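Local structure of cobalamin biosynthesis precorrin-6Y methylase (CbiE) (Archaeoglobus fulgidus, 2BB3) at residues R161-A167 / T209-R215. The protein probably transfers a methyl group from S-adenosyl-L-methionine to a corrin precursor in adenosylcobalamin biosynthesis. Sequence-based numbering, arbitrary orientation.
Sequences RHLLILA and TIIFVER. With SAH (S-adenosyl-L-homocysteine), chain C.
The imidazole of His162 bridges the end of the strand pair: its ND1 accepts the backbone N-H of Arg215 at 2.7 Å, with the donor lying almost in the ring plane, a geometry consistent with an ND1 that carries no proton. One face of the same ring receives the edge of Phe212 in a T-shaped stack, planes at 65° and centroids 5.2 Å apart. Phe212 reaches it because its CG stands anti to the backbone N (chi1 179°), which brings CE1 and CZ to the imidazole and CD1 to 3.6 Å from Leu164 CD1. With an alanine in place of His162, the Arg215 amide is likely to lose this acceptor and the Phe212 edge its aromatic partner. On the sheet face that carries Phe212, Leu164 CG rests on Ile210 CG2, and Leu166 CD2 lies beside Ile210 CG1 at 3.6 Å, pointing the same way; helix 125-133 packs over this row. On the reverse face Ile165 CD1 meets Val213 CG2, while Ala167 CB touches Ile211 CD1. Paired backbone bonds join Leu163 to Val213, Ile165 to Ile211 and Ala167 to Thr209. At the last pair, Ala167 O lies 2.7 Å from ribose O2' of S-adenosylhomocysteine, and Ile210 CG1 packs against adenine N3 at 3.6 Å. Antiparallel neighbours within a mixed sheet, strand 162-167 thus ends, and strand 209-213 begins, at the cofactor pocket of the tetrapyrrole methylase fold.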
loop_
_atom_site.group_PDB
_atom_site.type_symbol
_atom_site.label_atom_id
_atom_site.label_comp_id
_atom_site.label_asym_id
_atom_site.label_seq_id
_atom_site.Cartn_x
_atom_site.Cartn_y
_atom_site.Cartn_z
ATOM N N ARG A 161 -12.532 12.873 2.222
ATOM C CA ARG A 161 -11.958 11.716 1.550
ATOM C C ARG A 161 -12.980 10.737 1.036
ATOM O O ARG A 161 -14.097 10.658 1.552
ATOM C CB ARG A 161 -11.072 10.919 2.532
ATOM C CG ARG A 161 -9.850 11.636 3.045
ATOM C CD ARG A 161 -8.902 11.828 1.909
ATOM N NE ARG A 161 -7.746 12.630 2.275
ATOM C CZ ARG A 161 -6.566 12.128 2.597
ATOM N NH1 ARG A 161 -6.384 10.805 2.607
ATOM N NH2 ARG A 161 -5.566 12.958 2.871
ATOM N N HIS A 162 -12.596 9.985 0.016
ATOM C CA HIS A 162 -13.450 8.915 -0.460
ATOM C C HIS A 162 -13.182 7.867 0.614
ATOM O O HIS A 162 -12.184 7.948 1.322
ATOM C CB HIS A 162 -12.940 8.299 -1.771
ATOM C CG HIS A 162 -12.754 9.275 -2.881
ATOM N ND1 HIS A 162 -13.754 10.109 -3.316
ATOM C CD2 HIS A 162 -11.699 9.480 -3.718
ATOM C CE1 HIS A 162 -13.338 10.783 -4.376
ATOM N NE2 HIS A 162 -12.094 10.412 -4.635
ATOM N N LEU A 163 -14.055 6.886 0.734
ATOM C CA LEU A 163 -13.817 5.817 1.683
ATOM C C LEU A 163 -13.510 4.553 0.894
ATOM O O LEU A 163 -14.100 4.298 -0.153
ATOM C CB LEU A 163 -15.042 5.570 2.570
ATOM C CG LEU A 163 -15.393 6.647 3.602
ATOM C CD1 LEU A 163 -16.536 6.135 4.480
ATOM C CD2 LEU A 163 -14.174 6.977 4.465
ATOM N N LEU A 164 -12.551 3.785 1.395
ATOM C CA LEU A 164 -12.198 2.506 0.799
ATOM C C LEU A 164 -12.385 1.592 2.015
ATOM O O LEU A 164 -11.550 1.553 2.917
ATOM C CB LEU A 164 -10.747 2.504 0.307
ATOM C CG LEU A 164 -10.492 1.524 -0.848
ATOM C CD1 LEU A 164 -11.332 1.928 -2.053
ATOM C CD2 LEU A 164 -9.022 1.502 -1.223
ATOM N N ILE A 165 -13.501 0.873 2.044
ATOM C CA ILE A 165 -13.825 0.015 3.174
ATOM C C ILE A 165 -13.496 -1.449 2.931
ATOM O O ILE A 165 -13.917 -2.022 1.941
ATOM C CB ILE A 165 -15.341 0.114 3.500
ATOM C CG1 ILE A 165 -15.739 1.578 3.693
ATOM C CG2 ILE A 165 -15.671 -0.699 4.745
ATOM C CD1 ILE A 165 -17.262 1.809 3.618
ATOM N N LEU A 166 -12.725 -2.046 3.824
ATOM C CA LEU A 166 -12.429 -3.465 3.687
ATOM C C LEU A 166 -13.605 -4.142 4.375
ATOM O O LEU A 166 -13.721 -4.095 5.599
ATOM C CB LEU A 166 -11.105 -3.825 4.365
ATOM C CG LEU A 166 -9.875 -3.086 3.816
ATOM C CD1 LEU A 166 -8.661 -3.944 3.967
ATOM C CD2 LEU A 166 -10.056 -2.774 2.358
ATOM N N ALA A 167 -14.490 -4.754 3.594
ATOM C CA ALA A 167 -15.656 -5.376 4.185
ATOM C C ALA A 167 -15.798 -6.857 3.897
ATOM O O ALA A 167 -15.084 -7.431 3.079
ATOM C CB ALA A 167 -16.919 -4.643 3.702
ATOM N N THR A 209 -14.731 -8.184 0.013
ATOM C CA THR A 209 -15.335 -7.046 -0.672
ATOM C C THR A 209 -14.753 -5.706 -0.281
ATOM O O THR A 209 -14.708 -5.348 0.898
ATOM C CB THR A 209 -16.864 -6.992 -0.391
ATOM O OG1 THR A 209 -17.461 -8.218 -0.833
ATOM C CG2 THR A 209 -17.519 -5.851 -1.146
ATOM N N ILE A 210 -14.283 -4.955 -1.263
ATOM C CA ILE A 210 -13.792 -3.638 -0.931
ATOM C C ILE A 210 -14.897 -2.725 -1.414
ATOM O O ILE A 210 -15.408 -2.896 -2.519
ATOM C CB ILE A 210 -12.414 -3.348 -1.564
ATOM C CG1 ILE A 210 -11.327 -4.083 -0.749
ATOM C CG2 ILE A 210 -12.141 -1.841 -1.550
ATOM C CD1 ILE A 210 -9.941 -3.975 -1.309
ATOM N N ILE A 211 -15.309 -1.797 -0.554
ATOM C CA ILE A 211 -16.411 -0.887 -0.882
ATOM C C ILE A 211 -15.891 0.522 -1.112
ATOM O O ILE A 211 -15.427 1.149 -0.181
ATOM C CB ILE A 211 -17.434 -0.839 0.274
ATOM C CG1 ILE A 211 -18.058 -2.226 0.482
ATOM C CG2 ILE A 211 -18.494 0.225 -0.009
ATOM C CD1 ILE A 211 -19.122 -2.274 1.614
ATOM N N PHE A 212 -15.968 1.011 -2.344
ATOM C CA PHE A 212 -15.496 2.357 -2.649
ATOM C C PHE A 212 -16.650 3.356 -2.579
ATOM O O PHE A 212 -17.644 3.202 -3.279
ATOM C CB PHE A 212 -14.858 2.410 -4.048
ATOM C CG PHE A 212 -14.372 3.774 -4.437
ATOM C CD1 PHE A 212 -13.351 4.395 -3.717
ATOM C CD2 PHE A 212 -14.941 4.450 -5.515
ATOM C CE1 PHE A 212 -12.907 5.667 -4.061
ATOM C CE2 PHE A 212 -14.500 5.733 -5.872
ATOM C CZ PHE A 212 -13.482 6.340 -5.145
ATOM N N VAL A 213 -16.508 4.371 -1.727
ATOM C CA VAL A 213 -17.521 5.415 -1.567
ATOM C C VAL A 213 -16.877 6.777 -1.883
ATOM O O VAL A 213 -16.074 7.286 -1.090
ATOM C CB VAL A 213 -18.063 5.455 -0.112
ATOM C CG1 VAL A 213 -19.342 6.270 -0.063
ATOM C CG2 VAL A 213 -18.290 4.033 0.422
ATOM N N GLU A 214 -17.227 7.369 -3.025
ATOM C CA GLU A 214 -16.671 8.673 -3.407
ATOM C C GLU A 214 -17.067 9.738 -2.408
ATOM O O GLU A 214 -18.179 9.723 -1.890
ATOM C CB GLU A 214 -17.141 9.123 -4.805
ATOM C CG GLU A 214 -16.827 8.165 -5.943
ATOM C CD GLU A 214 -16.733 8.870 -7.301
ATOM O OE1 GLU A 214 -16.840 8.187 -8.352
ATOM O OE2 GLU A 214 -16.538 10.110 -7.312
ATOM N N ARG A 215 -16.164 10.672 -2.147
ATOM C CA ARG A 215 -16.461 11.723 -1.193
ATOM C C ARG A 215 -17.625 12.580 -1.668
ATOM O O ARG A 215 -17.739 12.904 -2.841
ATOM C CB ARG A 215 -15.218 12.600 -0.925
ATOM C CG ARG A 215 -14.615 13.304 -2.126
ATOM C CD ARG A 215 -13.499 14.291 -1.713
ATOM N NE ARG A 215 -13.976 15.340 -0.811
ATOM C CZ ARG A 215 -13.225 16.326 -0.318
ATOM N NH1 ARG A 215 -13.764 17.228 0.496
ATOM N NH2 ARG A 215 -11.941 16.416 -0.634
HETATM N N SAH C . -3.938 -7.923 4.764
HETATM C CA SAH C . -4.906 -7.890 3.743
HETATM C CB SAH C . -6.299 -7.590 4.296
HETATM C CG SAH C . -6.980 -8.443 5.356
HETATM S SD SAH C . -8.429 -7.822 6.168
HETATM C C SAH C . -4.427 -6.957 2.691
HETATM O O SAH C . -5.080 -7.062 1.731
HETATM O OXT SAH C . -3.516 -6.196 2.875
HETATM C "C5'" SAH C . -9.401 -8.778 5.040
HETATM C "C4'" SAH C . -10.257 -7.964 4.087
HETATM O "O4'" SAH C . -9.579 -7.483 2.994
HETATM C "C3'" SAH C . -11.513 -8.612 3.587
HETATM O "O3'" SAH C . -12.555 -8.575 4.466
HETATM C "C2'" SAH C . -11.759 -7.803 2.366
HETATM O "O2'" SAH C . -12.518 -6.701 2.617
HETATM C "C1'" SAH C . -10.408 -7.365 1.930
HETATM N N9 SAH C . -9.895 -8.236 0.899
HETATM C C8 SAH C . -8.922 -9.081 1.053
HETATM N N7 SAH C . -8.638 -9.683 -0.048
HETATM C C5 SAH C . -9.429 -9.230 -0.943
HETATM C C6 SAH C . -9.550 -9.513 -2.263
HETATM N N6 SAH C . -8.833 -10.386 -2.871
HETATM N N1 SAH C . -10.461 -8.862 -2.956
HETATM C C2 SAH C . -11.244 -7.957 -2.360
HETATM N N3 SAH C . -11.099 -7.695 -1.081
HETATM C C4 SAH C . -10.220 -8.322 -0.370
#